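Local coordinates for protein VP1 (Polyomavirus HPyV7, PDB 4PCH) that forms the pentamers of the icosahedral polyomavirus capsid as its major coat protein and probably takes part in attachment to host cells, at residues 134-137 / 138-141. Residues are numbered along the deposited sequence; the frame is centred on the assembly and turned at random.
Sequences NPDP and ERLK
D136 and R139 join side chains across a type I beta turn. NH1 of R139 meets D136 OD2 at 3.0 Å in a salt bridge. OD2 lies in the guanidinium plane, at its edge, and is approached on its syn side. The carboxylate and guanidinium planes stand 80° apart, so the pair is linked through one oxygen and not as a flat two-bonded fork. With CG of D136 anti to the backbone N (chi1 -173°), the carboxylate sits beside the backbone N atoms of E138 and R139, which both give OD1 weak bonds. The carbonyl of D136 is gripped twice. L140 N comes almost straight onto D136 O at 2.9 Å, while R139 N reaches it from above the carbonyl plane.

N134 works with both ends of its amide. N134 OD1 accepts from D136 N at 2.8 Å. N134 ND2 donates to L140 O at 3.1 Å, with that oxygen in the amide plane. These two bonds fix the rotation of the buried amide. One water donates to both L140 O and P137 O and links the two carbonyls. The L140 side chain crosses that of N134 at a slant, its CB 3.4 Å from N134 OD1. L140 CD2 rests against P135 CD at 3.8 Å.

D136 packs on P239 and R139 on L238 of a neighbouring subunit. An Asx turn at N134 thus leads into a type I turn over D136-R139, extended by the L140 N bond, in the loop joining strands 129-132 and 141-142 of the jelly-roll coat protein, at a subunit interface of the pentamer.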
loop_
_atom_site.group_PDB
_atom_site.type_symbol
_atom_site.label_atom_id
_atom_site.label_comp_id
_atom_site.label_asym_id
_atom_site.label_seq_id
_atom_site.Cartn_x
_atom_site.Cartn_y
_atom_site.Cartn_z
ATOM N N ASN B 134 -7.013 -26.810 -13.138
ATOM C CA ASN B 134 -5.874 -27.458 -12.480
ATOM C C ASN B 134 -4.622 -26.736 -13.009
ATOM O O ASN B 134 -4.367 -26.797 -14.205
ATOM C CB ASN B 134 -5.826 -28.944 -12.790
ATOM C CG ASN B 134 -4.727 -29.661 -12.004
ATOM O OD1 ASN B 134 -3.692 -29.073 -11.712
ATOM N ND2 ASN B 134 -4.965 -30.920 -11.635
ATOM N N PRO B 135 -3.856 -26.063 -12.115
ATOM C CA PRO B 135 -2.680 -25.313 -12.574
ATOM C C PRO B 135 -1.606 -26.196 -13.162
ATOM O O PRO B 135 -0.757 -25.706 -13.924
ATOM C CB PRO B 135 -2.195 -24.589 -11.303
ATOM C CG PRO B 135 -2.672 -25.433 -10.184
ATOM C CD PRO B 135 -4.031 -25.929 -10.658
ATOM N N ASP B 136 -1.636 -27.498 -12.864
ATOM C CA ASP B 136 -0.710 -28.418 -13.495
ATOM C C ASP B 136 -1.382 -29.778 -13.637
ATOM O O ASP B 136 -1.268 -30.633 -12.749
ATOM C CB ASP B 136 0.585 -28.542 -12.696
ATOM C CG ASP B 136 1.638 -29.378 -13.428
ATOM O OD1 ASP B 136 1.302 -30.172 -14.333
ATOM O OD2 ASP B 136 2.830 -29.274 -13.095
ATOM N N PRO B 137 -2.144 -29.950 -14.718
ATOM C CA PRO B 137 -2.999 -31.131 -14.908
ATOM C C PRO B 137 -2.232 -32.456 -14.860
ATOM O O PRO B 137 -2.802 -33.478 -14.469
ATOM C CB PRO B 137 -3.594 -30.902 -16.311
ATOM C CG PRO B 137 -3.540 -29.417 -16.516
ATOM C CD PRO B 137 -2.253 -29.017 -15.857
ATOM N N GLU B 138 -0.956 -32.442 -15.247
ATOM C CA GLU B 138 -0.136 -33.667 -15.245
ATOM C C GLU B 138 0.403 -34.064 -13.877
ATOM O O GLU B 138 0.668 -35.237 -13.660
ATOM C CB GLU B 138 1.037 -33.514 -16.201
ATOM C CG GLU B 138 0.643 -33.286 -17.657
ATOM C CD GLU B 138 0.530 -34.574 -18.462
ATOM O OE1 GLU B 138 0.531 -34.496 -19.712
ATOM O OE2 GLU B 138 0.446 -35.668 -17.859
ATOM N N ARG B 139 0.605 -33.114 -12.978
ATOM C CA ARG B 139 1.328 -33.384 -11.728
ATOM C C ARG B 139 0.591 -33.072 -10.414
ATOM O O ARG B 139 1.006 -33.557 -9.355
ATOM C CB ARG B 139 2.644 -32.606 -11.726
ATOM C CG ARG B 139 3.584 -32.904 -12.896
ATOM C CD ARG B 139 4.861 -32.093 -12.735
ATOM N NE ARG B 139 5.759 -32.141 -13.882
ATOM C CZ ARG B 139 5.767 -31.286 -14.910
ATOM N NH1 ARG B 139 4.904 -30.270 -15.003
ATOM N NH2 ARG B 139 6.652 -31.452 -15.875
ATOM N N LEU B 140 -0.445 -32.230 -10.452
ATOM C CA LEU B 140 -1.195 -31.863 -9.245
ATOM C C LEU B 140 -2.385 -32.794 -9.151
ATOM O O LEU B 140 -3.195 -32.857 -10.070
ATOM C CB LEU B 140 -1.693 -30.415 -9.245
ATOM C CG LEU B 140 -2.413 -29.976 -7.950
ATOM C CD1 LEU B 140 -1.448 -29.874 -6.753
ATOM C CD2 LEU B 140 -3.158 -28.665 -8.117
ATOM N N LYS B 141 -2.431 -33.536 -8.043
ATOM C CA LYS B 141 -3.460 -34.533 -7.810
ATOM C C LYS B 141 -4.450 -34.034 -6.774
ATOM O O LYS B 141 -4.120 -33.198 -5.922
ATOM C CB LYS B 141 -2.820 -35.837 -7.357
ATOM C CG LYS B 141 -1.932 -36.470 -8.432
ATOM C CD LYS B 141 -0.850 -37.332 -7.800
ATOM C CE LYS B 141 0.041 -37.993 -8.845
ATOM N NZ LYS B 141 1.122 -38.794 -8.204
HETATM O O HOH W 1 -2.453 -34.784 -11.994
#